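Local coordinates for putative 6-phosphogluconolactonase (Neisseria gonorrhoeae, PDB 3LHI), which probably hydrolyses 6-phosphogluconolactone to 6-phosphogluconate, the second step in the oxidative stage of the pentose phosphate pathway, at residues D57-K61 against K93-V98; T82-R86 against W99-D105; Y125-L131 against M178-I183. Numbering follows the deposited sequence.

Interaction 1 of 3, residues D57-K61 against K93-V98; sequences DLDWK and KAAAAV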
# COMPACT_ATOMS: atom_id res chain seq x y z
N ASP A 57 -18.05 -3.53 10.56
CA ASP A 57 -19.36 -2.96 10.16
C ASP A 57 -19.27 -1.48 9.93
O ASP A 57 -19.94 -0.70 10.55
CB ASP A 57 -20.47 -3.34 11.13
CG ASP A 57 -21.90 -3.24 10.51
OD1 ASP A 57 -22.15 -3.31 9.24
OD2 ASP A 57 -22.83 -3.19 11.34
N LEU A 58 -18.45 -1.10 8.97
CA LEU A 58 -18.27 0.27 8.49
C LEU A 58 -19.23 0.53 7.35
O LEU A 58 -19.74 -0.37 6.68
CB LEU A 58 -16.81 0.44 7.91
CG LEU A 58 -15.67 0.37 8.90
CD1 LEU A 58 -14.34 0.47 8.24
CD2 LEU A 58 -15.81 1.47 9.98
N ASP A 59 -19.40 1.81 7.03
CA ASP A 59 -20.21 2.21 5.87
C ASP A 59 -19.42 2.06 4.58
O ASP A 59 -19.01 3.03 3.88
CB ASP A 59 -20.65 3.68 6.05
CG ASP A 59 -21.67 4.13 5.05
OD1 ASP A 59 -22.32 3.32 4.38
OD2 ASP A 59 -21.81 5.39 4.94
N TRP A 60 -19.15 0.81 4.23
CA TRP A 60 -18.23 0.51 3.13
C TRP A 60 -18.63 1.02 1.77
O TRP A 60 -17.79 1.28 0.94
CB TRP A 60 -17.99 -1.01 3.08
CG TRP A 60 -17.15 -1.56 4.17
CD1 TRP A 60 -17.55 -2.35 5.20
CD2 TRP A 60 -15.72 -1.43 4.31
NE1 TRP A 60 -16.48 -2.72 5.98
CE2 TRP A 60 -15.34 -2.20 5.43
CE3 TRP A 60 -14.72 -0.80 3.55
CZ2 TRP A 60 -14.03 -2.30 5.85
CZ3 TRP A 60 -13.40 -0.90 3.99
CH2 TRP A 60 -13.07 -1.66 5.11
N LYS A 61 -19.94 1.20 1.53
CA LYS A 61 -20.36 1.76 0.26
C LYS A 61 -19.81 3.17 0.01
O LYS A 61 -19.76 3.60 -1.15
CB LYS A 61 -21.88 1.80 0.15
CG LYS A 61 -22.53 2.76 1.09
CD LYS A 61 -24.05 2.77 0.97
CE LYS A 61 -24.73 3.94 1.69
NZ LYS A 61 -24.68 3.87 3.16
N LYS A 93 -18.48 -7.65 4.78
CA LYS A 93 -19.07 -6.33 4.72
C LYS A 93 -18.31 -5.43 3.69
O LYS A 93 -18.92 -4.58 3.06
CB LYS A 93 -19.03 -5.68 6.11
CG LYS A 93 -19.74 -6.47 7.23
CD LYS A 93 -21.13 -6.51 7.06
CE LYS A 93 -21.85 -6.95 8.43
NZ LYS A 93 -23.28 -7.13 8.22
N ALA A 94 -17.00 -5.64 3.53
CA ALA A 94 -16.20 -4.82 2.65
C ALA A 94 -16.47 -5.11 1.17
O ALA A 94 -15.97 -4.37 0.31
CB ALA A 94 -14.71 -4.98 2.98
N ALA A 95 -17.22 -6.16 0.81
CA ALA A 95 -17.57 -6.38 -0.58
C ALA A 95 -18.33 -5.17 -1.18
O ALA A 95 -18.26 -4.99 -2.40
CB ALA A 95 -18.44 -7.63 -0.73
N ALA A 96 -18.95 -4.36 -0.32
CA ALA A 96 -19.70 -3.17 -0.77
C ALA A 96 -18.80 -2.00 -1.10
O ALA A 96 -19.26 -0.97 -1.58
CB ALA A 96 -20.68 -2.76 0.30
N ALA A 97 -17.51 -2.07 -0.80
CA ALA A 97 -16.58 -0.98 -1.13
C ALA A 97 -16.53 -0.70 -2.61
O ALA A 97 -16.73 -1.56 -3.44
CB ALA A 97 -15.19 -1.31 -0.60
N VAL A 98 -16.13 0.52 -2.93
CA VAL A 98 -15.94 0.91 -4.32
C VAL A 98 -14.46 0.65 -4.70
O VAL A 98 -13.58 1.21 -4.12
CB VAL A 98 -16.28 2.40 -4.49
CG1 VAL A 98 -16.04 2.83 -5.95
CG2 VAL A 98 -17.69 2.74 -4.06
O HOH W 1 -24.15 -4.34 7.95
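Two helix-to-strand connections of an alpha/beta fold meet here: 57-61 leads from helix 47-54 into strand 63-71, whereas segment 93-98 leads from helix 81-88 into the neighbouring parallel strand 98-99. The contact is built round the buried indole of Trp60. A CH-pi contact sets Ala94 CA over the face of the five-membered ring, 3.6 Å from its centroid and only 6° off the normal. Methyl groups extend this packing, with Ala94 CB 3.8 Å from Trp60 CE2, Ala97 CB 4.2 Å from Trp60 CE3 and Ala96 CB 4.2 Å from Trp60 CB. Small side chains let the backbone come close: the CA atoms of Trp60 and Ala97 are 4.8 Å apart. The proximity brings two CA-H...O contacts, Ala97 CA to Trp60 O at 3.3 Å and Lys61 CA to Ala96 O at 3.5 Å. At the exposed end, Asp57 OD1 and Lys93 NZ lie 4.1 Å apart, beyond a salt bridge, but water 1 joins them, donating to Asp57 OD1 (2.6 Å) and accepting from Lys93 NZ (2.9 Å). Lys61 turns back to its own segment, where its NZ forms a 2.7 Å salt bridge with Asp59 OD1. Trp60 NE1 donates to Lys56 O, and Leu26 of helix 11-33, Leu53 and Ile65 also pack on the Trp60 side chain. Val98 then enters the sheet through backbone hydrogen bonds to Val63 and Ile65 of strand 63-71, as expected where successive crossovers of a Rossmann-like alpha/beta fold deliver adjacent parallel strands.

Interaction 2 of 3, residues T82-R86 against W99-D105; sequences TGLVR and WIPMVED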
# COMPACT_ATOMS: atom_id res chain seq x y z
N THR A 82 -4.57 -6.88 -7.49
CA THR A 82 -6.00 -6.73 -7.65
C THR A 82 -6.69 -8.05 -7.36
O THR A 82 -7.67 -8.12 -6.59
CB THR A 82 -6.33 -6.26 -9.06
OG1 THR A 82 -5.78 -4.93 -9.23
CG2 THR A 82 -7.87 -6.19 -9.28
N GLY A 83 -6.16 -9.13 -7.92
CA GLY A 83 -6.72 -10.45 -7.63
C GLY A 83 -6.63 -10.84 -6.17
O GLY A 83 -7.55 -11.40 -5.60
N LEU A 84 -5.49 -10.52 -5.56
CA LEU A 84 -5.25 -10.74 -4.13
C LEU A 84 -6.35 -10.10 -3.33
O LEU A 84 -7.01 -10.80 -2.56
CB LEU A 84 -3.90 -10.16 -3.69
CG LEU A 84 -3.62 -10.25 -2.20
CD1 LEU A 84 -3.11 -11.67 -1.88
CD2 LEU A 84 -2.63 -9.09 -1.82
N VAL A 85 -6.52 -8.78 -3.51
CA VAL A 85 -7.45 -8.00 -2.76
C VAL A 85 -8.90 -8.48 -2.99
O VAL A 85 -9.71 -8.53 -2.04
CB VAL A 85 -7.25 -6.50 -3.04
CG1 VAL A 85 -8.37 -5.65 -2.45
CG2 VAL A 85 -5.89 -6.06 -2.48
N ARG A 86 -9.23 -8.86 -4.21
CA ARG A 86 -10.54 -9.41 -4.48
C ARG A 86 -10.76 -10.71 -3.71
O ARG A 86 -11.85 -10.93 -3.20
CB ARG A 86 -10.74 -9.58 -5.96
CG ARG A 86 -11.05 -8.25 -6.63
CD ARG A 86 -11.01 -8.35 -8.16
NE ARG A 86 -11.46 -7.10 -8.75
CZ ARG A 86 -11.35 -6.80 -10.03
NH1 ARG A 86 -10.73 -7.60 -10.85
NH2 ARG A 86 -11.89 -5.66 -10.49
N TRP A 99 -14.23 -0.16 -5.71
CA TRP A 99 -12.88 -0.46 -6.20
C TRP A 99 -12.38 0.61 -7.10
O TRP A 99 -13.07 0.99 -8.04
CB TRP A 99 -12.84 -1.81 -6.91
CG TRP A 99 -11.51 -2.18 -7.43
CD1 TRP A 99 -11.18 -2.33 -8.74
CD2 TRP A 99 -10.36 -2.49 -6.68
NE1 TRP A 99 -9.88 -2.67 -8.86
CE2 TRP A 99 -9.33 -2.78 -7.62
CE3 TRP A 99 -10.05 -2.48 -5.33
CZ2 TRP A 99 -8.07 -3.11 -7.24
CZ3 TRP A 99 -8.74 -2.79 -4.96
CH2 TRP A 99 -7.79 -3.11 -5.93
N ILE A 100 -11.20 1.15 -6.78
CA ILE A 100 -10.54 2.15 -7.62
C ILE A 100 -9.36 1.44 -8.32
O ILE A 100 -8.39 1.02 -7.69
CB ILE A 100 -10.03 3.35 -6.78
CG1 ILE A 100 -11.18 4.01 -5.98
CG2 ILE A 100 -9.31 4.35 -7.71
CD1 ILE A 100 -10.68 4.94 -4.88
N PRO A 101 -9.48 1.19 -9.64
CA PRO A 101 -8.54 0.30 -10.31
C PRO A 101 -7.19 0.90 -10.58
O PRO A 101 -7.06 2.14 -10.78
CB PRO A 101 -9.24 -0.01 -11.61
CG PRO A 101 -9.98 1.26 -11.91
CD PRO A 101 -10.54 1.67 -10.56
N MSE A 102 -6.20 0.02 -10.64
CA MSE A 102 -4.84 0.32 -11.03
C MSE A 102 -4.48 -0.25 -12.43
O MSE A 102 -3.71 0.35 -13.17
CB MSE A 102 -3.88 -0.21 -9.97
CG MSE A 102 -3.90 0.52 -8.62
SE MSE A 102 -2.89 2.20 -8.72
CE MSE A 102 -1.17 1.54 -7.95
N VAL A 103 -5.01 -1.43 -12.73
CA VAL A 103 -4.93 -2.13 -14.03
C VAL A 103 -6.36 -2.44 -14.44
O VAL A 103 -7.20 -2.88 -13.63
CB VAL A 103 -4.09 -3.46 -13.90
CG1 VAL A 103 -4.14 -4.28 -15.18
CG2 VAL A 103 -2.64 -3.11 -13.62
N GLU A 104 -6.65 -2.21 -15.73
CA GLU A 104 -7.99 -2.43 -16.27
C GLU A 104 -8.31 -3.91 -16.40
O GLU A 104 -7.50 -4.66 -16.96
CB GLU A 104 -8.06 -1.73 -17.65
CG GLU A 104 -9.46 -1.60 -18.19
CD GLU A 104 -9.56 -0.73 -19.44
OE1 GLU A 104 -8.51 -0.29 -19.94
OE2 GLU A 104 -10.72 -0.52 -19.85
N ASP A 105 -9.48 -4.31 -15.94
CA ASP A 105 -9.96 -5.68 -16.12
C ASP A 105 -10.14 -6.00 -17.61
O ASP A 105 -10.54 -5.12 -18.39
CB ASP A 105 -11.30 -5.89 -15.42
CG ASP A 105 -11.22 -5.86 -13.91
OD1 ASP A 105 -10.16 -6.26 -13.36
OD2 ASP A 105 -12.24 -5.47 -13.31
O HOH W 2 -6.82 -2.83 -10.64
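Trp99, in strand 98-99, has its CA-to-CB bond directed toward helix 81-88, and its indole meets three helix residues. Thr82 OG1 lies at the ring edge, 3.5 Å from Trp99 CZ2; Val85 CG1 packs 3.8 Å from Trp99 CZ3; and the guanidinium of Arg86 makes an off-centre cation-pi contact, its CZ 4.9 Å from the centroid of the five-membered ring and 28° off the normal. Leu67 of strand 63-71 touches Thr82, Val85 and Trp99 alike, so the three side chains share a neighbour on the sheet. Farther on, the backbone at Met102 (selenomethionine) and Val103 reaches the helix through water 2, which accepts from Met102 N (2.9 Å) and donates to Val103 O (3.0 Å) and to Thr82 OG1 (2.7 Å). Thr82 OG1 is also hydrogen-bonded to Glu70. At Asp105 the carboxylate takes the extended Arg86 end-on: NH1 of Arg86 donates to OD1 of Asp105 at 2.9 Å, and NH2 of Arg86 to OD2 of Asp105 at 2.8 Å. Asp105 OD1 has a further partner in Thr75 OG1. This bidentate salt bridge fixes the guanidinium in position beside Trp99, so one arginine links both ends of the loop segment to the helix by charge and by pi contact.

Interaction 3 of 3, residues Y125-L131 against M178-I183; sequences YKQPDVL and MTLDAI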
# COMPACT_ATOMS: atom_id res chain seq x y z
N TYR A 125 -7.28 7.65 -9.95
CA TYR A 125 -6.67 7.86 -8.65
C TYR A 125 -7.33 8.95 -7.81
O TYR A 125 -7.64 10.05 -8.29
CB TYR A 125 -5.20 8.26 -8.81
CG TYR A 125 -4.48 8.57 -7.53
CD1 TYR A 125 -3.84 7.57 -6.83
CD2 TYR A 125 -4.41 9.86 -7.03
CE1 TYR A 125 -3.19 7.81 -5.68
CE2 TYR A 125 -3.73 10.13 -5.87
CZ TYR A 125 -3.09 9.13 -5.19
OH TYR A 125 -2.38 9.39 -4.04
N LYS A 126 -7.51 8.62 -6.53
CA LYS A 126 -7.92 9.53 -5.49
C LYS A 126 -6.89 9.46 -4.36
O LYS A 126 -6.46 8.37 -3.98
CB LYS A 126 -9.30 9.13 -4.95
CG LYS A 126 -10.37 9.08 -6.04
CD LYS A 126 -11.72 8.72 -5.48
CE LYS A 126 -12.34 9.81 -4.62
NZ LYS A 126 -13.80 9.51 -4.53
N GLN A 127 -6.52 10.60 -3.78
CA GLN A 127 -5.62 10.62 -2.66
C GLN A 127 -6.17 9.77 -1.50
O GLN A 127 -7.26 10.05 -1.00
CB GLN A 127 -5.41 12.05 -2.14
CG GLN A 127 -4.53 12.20 -0.91
CD GLN A 127 -3.07 11.95 -1.19
OE1 GLN A 127 -2.46 12.75 -1.93
NE2 GLN A 127 -2.46 10.90 -0.54
N PRO A 128 -5.42 8.76 -1.06
CA PRO A 128 -5.92 8.01 0.07
C PRO A 128 -5.99 8.77 1.36
O PRO A 128 -5.15 9.64 1.59
CB PRO A 128 -4.98 6.80 0.17
CG PRO A 128 -4.39 6.72 -1.19
CD PRO A 128 -4.29 8.12 -1.70
N ASP A 129 -6.97 8.43 2.21
CA ASP A 129 -7.03 8.90 3.58
C ASP A 129 -6.24 7.99 4.49
O ASP A 129 -5.67 8.42 5.50
CB ASP A 129 -8.46 8.94 4.05
CG ASP A 129 -9.27 9.86 3.22
OD1 ASP A 129 -8.91 11.08 3.22
OD2 ASP A 129 -10.22 9.42 2.54
N VAL A 130 -6.23 6.69 4.17
CA VAL A 130 -5.57 5.66 5.00
C VAL A 130 -4.77 4.77 4.04
O VAL A 130 -5.33 4.32 3.03
CB VAL A 130 -6.58 4.83 5.82
CG1 VAL A 130 -5.85 3.77 6.68
CG2 VAL A 130 -7.46 5.74 6.70
N LEU A 131 -3.51 4.54 4.36
CA LEU A 131 -2.61 3.72 3.54
C LEU A 131 -1.98 2.67 4.44
O LEU A 131 -1.51 2.99 5.53
CB LEU A 131 -1.52 4.62 2.95
CG LEU A 131 -0.29 3.94 2.35
CD1 LEU A 131 -0.64 3.07 1.10
CD2 LEU A 131 0.74 5.03 1.96
N MSE A 178 2.39 4.10 -6.04
CA MSE A 178 2.32 5.42 -5.42
C MSE A 178 3.75 5.98 -5.30
O MSE A 178 4.74 5.28 -5.02
CB MSE A 178 1.70 5.30 -4.04
CG MSE A 178 0.19 5.14 -4.03
SE MSE A 178 -0.62 4.97 -2.31
CE MSE A 178 -0.49 6.78 -1.73
N THR A 179 3.83 7.28 -5.44
CA THR A 179 5.06 8.02 -5.27
C THR A 179 5.33 8.35 -3.82
O THR A 179 4.42 8.25 -2.95
CB THR A 179 5.02 9.30 -6.10
OG1 THR A 179 3.93 10.08 -5.57
CG2 THR A 179 4.89 9.05 -7.59
N LEU A 180 6.54 8.76 -3.49
CA LEU A 180 6.84 9.24 -2.16
C LEU A 180 5.90 10.39 -1.74
O LEU A 180 5.41 10.41 -0.60
CB LEU A 180 8.30 9.64 -2.05
CG LEU A 180 8.76 10.12 -0.69
CD1 LEU A 180 8.54 9.12 0.43
CD2 LEU A 180 10.23 10.55 -0.80
N ASP A 181 5.66 11.31 -2.67
CA ASP A 181 4.75 12.45 -2.38
C ASP A 181 3.38 11.96 -2.02
O ASP A 181 2.75 12.49 -1.08
CB ASP A 181 4.71 13.39 -3.59
CG ASP A 181 3.78 14.55 -3.40
OD1 ASP A 181 2.60 14.43 -3.77
OD2 ASP A 181 4.27 15.57 -2.93
N ALA A 182 2.84 11.03 -2.77
CA ALA A 182 1.51 10.51 -2.53
C ALA A 182 1.44 9.85 -1.15
O ALA A 182 0.45 10.04 -0.43
CB ALA A 182 1.07 9.51 -3.64
N ILE A 183 2.45 9.07 -0.80
CA ILE A 183 2.49 8.43 0.51
C ILE A 183 2.54 9.44 1.61
O ILE A 183 1.77 9.37 2.58
CB ILE A 183 3.72 7.45 0.59
CG1 ILE A 183 3.53 6.33 -0.41
CG2 ILE A 183 3.97 6.97 2.03
CD1 ILE A 183 4.81 5.42 -0.59
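Selenomethionine Met178, with chi1 m, chi2 t and chi3 p, extends from the end of strand 175-178 so that its SE lies 3.9 Å from Leu131 CD1, while its CE reaches Pro128 CG at 3.9 Å and Tyr125 OH at 4.0 Å. Leu131 adopts the tp rotamer, which places its CD2 3.8 Å from Ile183 CG2. Tyr125, with chi1 t, directs its phenol across the gap, bringing OH to 3.5 Å from Ala182 CB. Gln127 starts sideways, but its t, p conformation bends the amide to the helix, where NE2 donates to Ala182 O (3.0 Å, 163°); that carbonyl also accepts from Thr186 OG1. At the helix N-terminus, the p rotamer of Thr179 lets OG1 accept from Ala182 N at 3.2 Å, an N-cap bond. Ala39 of strand 36-40 touches Pro128 and Leu131. The loop leading into parallel strand 130-133, with Leu131 near its start, packs on the end of strand 175-178 and N-capped helix 180-184, buried packing of an alpha/beta fold with a mixed sheet.

Interactions 1 and 2 alternate along the chain: 57-61, 82-86, 93-98, 99-105. Val98 and Trp99 are sequence neighbours, so the second segment of interaction 1 runs straight into that of interaction 2 through strand 98-99; the two centres are 16 Å apart. Both contacts lean on strand 63-71, through Ile65 and Leu67 respectively. Interaction 3 follows later in the sequence, its centre 16 Å from that of interaction 2, and the two touch where Ile100 CD1 packs 4.0 Å from Lys126 CD. Interactions 1 and 3 do not touch: their nearest atoms are about 7 Å apart and their centres 20 Å. Together they join surrounding helices and loops to one mixed sheet.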